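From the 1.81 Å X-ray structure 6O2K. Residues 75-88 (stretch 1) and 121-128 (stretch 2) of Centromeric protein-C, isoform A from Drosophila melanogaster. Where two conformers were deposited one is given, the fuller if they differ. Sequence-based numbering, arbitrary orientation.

Stretch 1 (75-88) RSMKQAKVHPLKLL
Stretch 2 121-128: RGTRYSIQ

A beta bulge lets two antiparallel strands slip register by one residue without losing their pairing, and this segment of Drosophila centromeric protein-C is a compact example. Strand 75-79 runs against strand 124-128 at 158°, their axes approaching to 4.5 Å. At one end Arg75 pairs with Ile127 (CA-CA 5.1 Å): Arg75 N donates to Ile127 O at 2.7 Å, and Ile127 N returns a weak bond to Arg75 O at 3.3 Å. Three steps from Arg75 to Lys78 then face two from Ile127 to Tyr125, so Ser76 and Met77 lie across from Ser126 (Met77 CA to Ser126 CA 4.3 Å). Beyond this bulge Lys78 pairs with Tyr125 (CA-CA 5.5 Å), through Lys78 N to Tyr125 O at 2.9 Å and Tyr125 N to Lys78 O at 2.8 Å. A water bonds Ser76 O, Tyr125 O and, weakly, Arg75 NH1. Gln79 and Arg124 form the next, non-hydrogen-bonded pair (CA-CA 4.2 Å). Backbone hydrogen bonding continues into loop: Ala80 N reaches Thr123 O at 2.9 Å, and Gly122 N reaches Ala80 O at 2.7 Å. At Gly122 (phi/psi 90/-12) a CB would jam against the preceding carbonyl.

Tyr125 (chi1 p, chi2 -74°) shares a sheet face with Arg75, Lys78 and Ile127. Extended Arg75 (ttt, chi4 -109°) donates from NH1 to Tyr125 OH at 3.0 Å, near the guanidinium plane. Strand 85-88, nearly parallel to strand 124-128 (17°), lies 11.4 Å off between axes, yet Leu85 and Leu87 point CA-to-CB toward it and bridge the gap: Leu85 (pp) places CD2 4.0 Å from Tyr125 CZ, while Leu87 (mt) sets CD1 3.6 Å from CD1 of Ile127 (mt), closing an apolar patch.

Gln79 (tt, chi3 39°) and Arg124 (mtt, chi4 -81°) occupy the other face. The Gln79 amide supplies NE2 as donor to Gly122 O at 2.7 Å. Met77 (chi1 t, chi2 -94°, chi3 m), directed sideways, packs SD 3.7 Å from Arg124 CD, on its aliphatic part. Outside the sheet, extended Arg121 (ttt, chi4 177°) reaches the Lys81 carbonyl, NE donating to O at 3.3 Å.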

ATOM      1  N   ARG B  75      14.859  13.679  -1.179  1.00 24.78           N
ATOM      2  CA  ARG B  75      13.904  14.330  -2.066  1.00 22.44           C
ATOM      3  C   ARG B  75      13.686  15.742  -1.554  1.00 24.28           C
ATOM      4  O   ARG B  75      13.289  15.926  -0.399  1.00 26.19           O
ATOM      5  CB  ARG B  75      12.572  13.579  -2.114  1.00 23.70           C
ATOM      6  CG  ARG B  75      11.558  14.164  -3.111  1.00 21.74           C
ATOM      7  CD  ARG B  75      10.292  13.318  -3.103  1.00 19.93           C
ATOM      8  NE  ARG B  75       9.303  13.682  -4.127  1.00 23.74           N
ATOM      9  CZ  ARG B  75       8.139  14.278  -3.868  1.00 22.51           C
ATOM     10  NH1 ARG B  75       7.826  14.618  -2.631  1.00 19.43           N
ATOM     11  NH2 ARG B  75       7.284  14.534  -4.846  1.00 21.20           N
ATOM     12  N   SER B  76      13.935  16.734  -2.406  1.00 21.71           N
ATOM     13  CA  SER B  76      13.881  18.106  -1.933  1.00 26.67           C
ATOM     14  C   SER B  76      12.451  18.502  -1.571  1.00 28.18           C
ATOM     15  O   SER B  76      11.473  17.864  -1.972  1.00 24.39           O
ATOM     16  CB  SER B  76      14.467  19.063  -2.978  1.00 32.82           C
ATOM     17  OG  SER B  76      13.711  19.054  -4.178  1.00 38.36           O
ATOM     18  N   MET B  77      12.357  19.569  -0.777  1.00 25.83           N
ATOM     19  CA  MET B  77      11.088  20.135  -0.319  1.00 29.74           C
ATOM     20  C   MET B  77      10.100  20.349  -1.460  1.00 27.60           C
ATOM     21  O   MET B  77      10.433  20.953  -2.484  1.00 26.64           O
ATOM     22  CB  MET B  77      11.370  21.471   0.379  1.00 39.83           C
ATOM     23  CG  MET B  77      10.176  22.116   1.073  1.00 50.17           C
ATOM     24  SD  MET B  77       9.342  23.314  -0.007  1.00 62.23           S
ATOM     25  CE  MET B  77      10.385  24.766   0.183  1.00 56.53           C
ATOM     26  N   LYS B  78       8.873  19.866  -1.263  1.00 26.54           N
ATOM     27  CA  LYS B  78       7.744  20.114  -2.150  1.00 24.91           C
ATOM     28  C   LYS B  78       6.559  20.603  -1.326  1.00 22.59           C
ATOM     29  O   LYS B  78       6.424  20.254  -0.147  1.00 23.97           O
ATOM     30  CB  LYS B  78       7.303  18.846  -2.903  1.00 22.51           C
ATOM     31  CG  LYS B  78       8.423  18.054  -3.555  1.00 25.92           C
ATOM     32  CD  LYS B  78       8.963  18.766  -4.786  1.00 26.44           C
ATOM     33  CE  LYS B  78      10.002  17.889  -5.492  1.00 27.37           C
ATOM     34  NZ  LYS B  78      10.569  18.558  -6.685  1.00 30.42           N
ATOM     35  N   GLN B  79       5.679  21.385  -1.955  1.00 24.63           N
ATOM     36  CA  GLN B  79       4.392  21.729  -1.355  1.00 22.78           C
ATOM     37  C   GLN B  79       3.304  20.833  -1.939  1.00 20.55           C
ATOM     38  O   GLN B  79       3.211  20.679  -3.162  1.00 23.97           O
ATOM     39  CB  GLN B  79       4.025  23.197  -1.575  1.00 26.32           C
ATOM     40  CG  GLN B  79       2.739  23.594  -0.863  1.00 27.88           C
ATOM     41  CD  GLN B  79       2.589  25.108  -0.707  1.00 41.60           C
ATOM     42  OE1 GLN B  79       2.932  25.867  -1.612  1.00 43.10           O
ATOM     43  NE2 GLN B  79       2.071  25.548   0.445  1.00 38.16           N
ATOM     44  N   ALA B  80       2.491  20.237  -1.063  1.00 17.52           N
ATOM     45  CA  ALA B  80       1.325  19.452  -1.490  1.00 16.61           C
ATOM     46  C   ALA B  80       0.270  20.444  -1.972  1.00 21.36           C
ATOM     47  O   ALA B  80      -0.726  20.723  -1.305  1.00 21.84           O
ATOM     48  CB  ALA B  80       0.801  18.566  -0.358  1.00 22.46           C
ATOM     49  N   LYS B  81       0.502  20.973  -3.178  1.00 18.69           N
ATOM     50  CA  LYS B  81      -0.227  22.147  -3.650  1.00 22.13           C
ATOM     51  C   LYS B  81      -1.693  21.835  -3.946  1.00 23.59           C
ATOM     52  O   LYS B  81      -2.576  22.651  -3.657  1.00 19.39           O
ATOM     53  CB  LYS B  81       0.481  22.695  -4.888  1.00 23.83           C
ATOM     54  CG  LYS B  81      -0.015  24.018  -5.417  1.00 32.97           C
ATOM     55  CD  LYS B  81       0.834  24.453  -6.630  1.00 35.98           C
ATOM     56  CE  LYS B  81       0.033  25.321  -7.593  1.00 39.34           C
ATOM     57  NZ  LYS B  81       0.781  25.680  -8.836  1.00 40.28           N
ATOM     58  N   VAL B  82      -1.972  20.668  -4.535  1.00 22.68           N
ATOM     59  CA  VAL B  82      -3.306  20.302  -5.001  1.00 19.34           C
ATOM     60  C   VAL B  82      -3.840  19.079  -4.263  1.00 22.24           C
ATOM     61  O   VAL B  82      -4.957  19.099  -3.734  1.00 28.55           O
ATOM     62  CB  VAL B  82      -3.322  20.058  -6.532  1.00 23.38           C
ATOM     63  CG1 VAL B  82      -4.710  19.578  -6.989  1.00 24.24           C
ATOM     64  CG2 VAL B  82      -2.911  21.307  -7.290  1.00 20.88           C
ATOM     65  N   HIS B  83      -3.056  17.983  -4.234  1.00 19.49           N
ATOM     66  CA  HIS B  83      -3.528  16.754  -3.626  1.00 18.14           C
ATOM     67  C   HIS B  83      -2.820  16.487  -2.313  1.00 19.61           C
ATOM     68  O   HIS B  83      -1.581  16.456  -2.281  1.00 21.74           O
ATOM     69  CB  HIS B  83      -3.306  15.570  -4.586  1.00 20.26           C
ATOM     70  CG  HIS B  83      -4.155  15.641  -5.813  1.00 19.00           C
ATOM     71  ND1 HIS B  83      -5.505  15.362  -5.794  1.00 25.44           N
ATOM     72  CD2 HIS B  83      -3.858  15.984  -7.088  1.00 24.35           C
ATOM     73  CE1 HIS B  83      -6.003  15.527  -7.008  1.00 28.72           C
ATOM     74  NE2 HIS B  83      -5.026  15.904  -7.810  1.00 26.84           N
ATOM     75  N   PRO B  84      -3.554  16.283  -1.218  1.00 19.15           N
ATOM     76  CA  PRO B  84      -2.931  15.729  -0.015  1.00 17.79           C
ATOM     77  C   PRO B  84      -2.425  14.329  -0.318  1.00 18.14           C
ATOM     78  O   PRO B  84      -2.825  13.698  -1.297  1.00 19.41           O
ATOM     79  CB  PRO B  84      -4.074  15.684   1.011  1.00 18.05           C
ATOM     80  CG  PRO B  84      -5.235  16.381   0.370  1.00 23.80           C
ATOM     81  CD  PRO B  84      -5.019  16.336  -1.111  1.00 20.36           C
ATOM     82  N   LEU B  85      -1.529  13.837   0.520  1.00 16.97           N
ATOM     83  CA  LEU B  85      -1.052  12.485   0.273  1.00 19.48           C
ATOM     84  C   LEU B  85      -0.772  11.766   1.582  1.00 19.40           C
ATOM     85  O   LEU B  85      -0.739  12.369   2.653  1.00 19.68           O
ATOM     86  CB  LEU B  85       0.167  12.507  -0.645  1.00 28.36           C
ATOM     87  CG  LEU B  85       1.419  13.298  -0.327  1.00 35.26           C
ATOM     88  CD1 LEU B  85       2.186  12.511   0.664  1.00 42.41           C
ATOM     89  CD2 LEU B  85       2.230  13.404  -1.607  1.00 37.10           C
ATOM     90  N   LYS B  86      -0.614  10.453   1.485  1.00 15.19           N
ATOM     91  CA  LYS B  86      -0.151   9.624   2.583  1.00 15.51           C
ATOM     92  C   LYS B  86       1.126   8.931   2.125  1.00 20.95           C
ATOM     93  O   LYS B  86       1.182   8.414   1.006  1.00 20.59           O
ATOM     94  CB  LYS B  86      -1.207   8.586   2.984  1.00 19.32           C
ATOM     95  CG  LYS B  86      -2.532   9.199   3.414  1.00 16.60           C
ATOM     96  CD  LYS B  86      -3.544   8.182   3.893  1.00 14.68           C
ATOM     97  CE  LYS B  86      -4.887   8.880   4.186  1.00 21.05           C
ATOM     98  NZ  LYS B  86      -5.506   9.476   2.973  1.00 22.49           N
ATOM     99  N   LEU B  87       2.145   8.939   2.971  1.00 15.50           N
ATOM    100  CA  LEU B  87       3.393   8.232   2.703  1.00 18.19           C
ATOM    101  C   LEU B  87       3.464   7.019   3.621  1.00 18.18           C
ATOM    102  O   LEU B  87       3.429   7.160   4.851  1.00 15.83           O
ATOM    103  CB  LEU B  87       4.592   9.157   2.912  1.00 20.07           C
ATOM    104  CG  LEU B  87       4.610  10.466   2.102  1.00 24.00           C
ATOM    105  CD1 LEU B  87       5.780  11.346   2.529  1.00 25.44           C
ATOM    106  CD2 LEU B  87       4.697  10.177   0.601  1.00 17.67           C
ATOM    107  N   LEU B  88       3.570   5.834   3.026  1.00 16.67           N
ATOM    108  CA  LEU B  88       3.533   4.573   3.757  0.55 18.50           C
ATOM    109  C   LEU B  88       4.780   3.772   3.415  1.00 18.23           C
ATOM    110  O   LEU B  88       4.968   3.380   2.255  1.00 23.62           O
ATOM    111  CB  LEU B  88       2.263   3.792   3.405  0.55 15.57           C
ATOM    112  CG  LEU B  88       2.078   2.391   3.980  0.55 19.80           C
ATOM    113  CD1 LEU B  88       2.045   2.426   5.498  0.55 19.49           C
ATOM    114  CD2 LEU B  88       0.782   1.812   3.431  0.55 14.50           C
ATOM    115  N   ARG B 121      -3.100  19.130   2.487  1.00 19.02           N
ATOM    116  CA  ARG B 121      -2.978  20.084   1.399  1.00 17.50           C
ATOM    117  C   ARG B 121      -2.291  21.353   1.892  1.00 20.52           C
ATOM    118  O   ARG B 121      -2.608  21.867   2.971  1.00 19.38           O
ATOM    119  CB  ARG B 121      -4.360  20.397   0.828  1.00 22.45           C
ATOM    120  CG  ARG B 121      -4.316  21.285  -0.407  1.00 30.79           C
ATOM    121  CD  ARG B 121      -5.646  21.293  -1.118  1.00 39.00           C
ATOM    122  NE  ARG B 121      -5.544  21.959  -2.405  1.00 44.67           N
ATOM    123  CZ  ARG B 121      -6.541  22.063  -3.275  1.00 51.71           C
ATOM    124  NH1 ARG B 121      -7.728  21.545  -2.991  1.00 51.88           N
ATOM    125  NH2 ARG B 121      -6.350  22.691  -4.430  1.00 56.97           N
ATOM    126  N   GLY B 122      -1.308  21.821   1.124  1.00 22.62           N
ATOM    127  CA  GLY B 122      -0.562  23.021   1.441  1.00 20.90           C
ATOM    128  C   GLY B 122       0.674  22.803   2.290  1.00 21.74           C
ATOM    129  O   GLY B 122       1.485  23.728   2.413  1.00 20.21           O
ATOM    130  N   THR B 123       0.844  21.620   2.881  1.00 19.17           N
ATOM    131  CA  THR B 123       2.022  21.344   3.699  1.00 15.97           C
ATOM    132  C   THR B 123       3.267  21.252   2.824  1.00 19.50           C
ATOM    133  O   THR B 123       3.231  20.714   1.715  1.00 18.54           O
ATOM    134  CB  THR B 123       1.808  20.055   4.496  1.00 21.64           C
ATOM    135  OG1 THR B 123       0.871  20.309   5.547  1.00 18.41           O
ATOM    136  CG2 THR B 123       3.118  19.513   5.101  1.00 19.58           C
ATOM    137  N   ARG B 124       4.368  21.815   3.309  1.00 20.71           N
ATOM    138  CA  ARG B 124       5.663  21.672   2.656  1.00 19.23           C
ATOM    139  C   ARG B 124       6.400  20.518   3.320  1.00 20.50           C
ATOM    140  O   ARG B 124       6.515  20.481   4.549  1.00 20.32           O
ATOM    141  CB  ARG B 124       6.479  22.962   2.755  1.00 25.45           C
ATOM    142  CG  ARG B 124       5.904  24.090   1.915  1.00 23.27           C
ATOM    143  CD  ARG B 124       6.810  25.320   1.884  1.00 32.45           C
ATOM    144  NE  ARG B 124       6.109  26.446   1.275  1.00 44.09           N
ATOM    145  CZ  ARG B 124       5.978  26.632  -0.036  1.00 52.84           C
ATOM    146  NH1 ARG B 124       5.309  27.685  -0.490  1.00 62.53           N
ATOM    147  NH2 ARG B 124       6.521  25.777  -0.894  1.00 50.19           N
ATOM    148  N   TYR B 125       6.901  19.582   2.518  1.00 19.32           N
ATOM    149  CA  TYR B 125       7.478  18.374   3.089  1.00 21.78           C
ATOM    150  C   TYR B 125       8.704  17.936   2.301  1.00 22.47           C
ATOM    151  O   TYR B 125       8.762  18.089   1.075  1.00 22.45           O
ATOM    152  CB  TYR B 125       6.429  17.247   3.140  1.00 18.21           C
ATOM    153  CG  TYR B 125       6.018  16.722   1.786  1.00 16.72           C
ATOM    154  CD1 TYR B 125       5.183  17.457   0.946  1.00 20.03           C
ATOM    155  CD2 TYR B 125       6.478  15.488   1.335  1.00 17.79           C
ATOM    156  CE1 TYR B 125       4.828  16.968  -0.312  1.00 21.97           C
ATOM    157  CE2 TYR B 125       6.128  14.996   0.096  1.00 18.34           C
ATOM    158  CZ  TYR B 125       5.310  15.736  -0.725  1.00 20.38           C
ATOM    159  OH  TYR B 125       4.959  15.231  -1.956  1.00 20.72           O
ATOM    160  N   SER B 126       9.691  17.404   3.025  1.00 17.45           N
ATOM    161  CA  SER B 126      10.870  16.799   2.416  1.00 21.55           C
ATOM    162  C   SER B 126      11.105  15.413   3.010  1.00 22.16           C
ATOM    163  O   SER B 126      10.664  15.110   4.125  1.00 23.33           O
ATOM    164  CB  SER B 126      12.110  17.674   2.608  1.00 27.13           C
ATOM    165  OG  SER B 126      12.528  17.629   3.957  1.00 30.20           O
ATOM    166  N   ILE B 127      11.822  14.576   2.251  1.00 20.63           N
ATOM    167  CA  ILE B 127      12.024  13.160   2.573  1.00 23.84           C
ATOM    168  C   ILE B 127      13.488  12.796   2.355  1.00 24.77           C
ATOM    169  O   ILE B 127      14.060  13.111   1.304  1.00 25.57           O
ATOM    170  CB  ILE B 127      11.135  12.253   1.705  1.00 19.10           C
ATOM    171  CG1 ILE B 127       9.673  12.708   1.730  1.00 20.76           C
ATOM    172  CG2 ILE B 127      11.270  10.764   2.123  1.00 19.14           C
ATOM    173  CD1 ILE B 127       8.820  12.010   0.668  1.00 22.21           C
ATOM    174  N   GLN B 128      14.090  12.113   3.332  1.00 25.25           N
ATOM    175  CA  GLN B 128      15.433  11.551   3.179  1.00 23.15           C
ATOM    176  C   GLN B 128      15.432  10.093   3.613  1.00 24.53           C
ATOM    177  O   GLN B 128      14.917   9.761   4.683  1.00 23.26           O
ATOM    178  CB  GLN B 128      16.475  12.316   4.002  1.00 24.18           C
ATOM    179  CG  GLN B 128      17.907  11.796   3.821  1.00 27.69           C
ATOM    180  CD  GLN B 128      18.965  12.828   4.235  1.00 34.91           C
ATOM    181  OE1 GLN B 128      18.696  13.721   5.041  1.00 34.81           O
ATOM    182  NE2 GLN B 128      20.171  12.703   3.678  1.00 35.52           N
TER
HETATM  183  O   HOH W   1       9.625  16.005  -0.853  1.00 21.23           O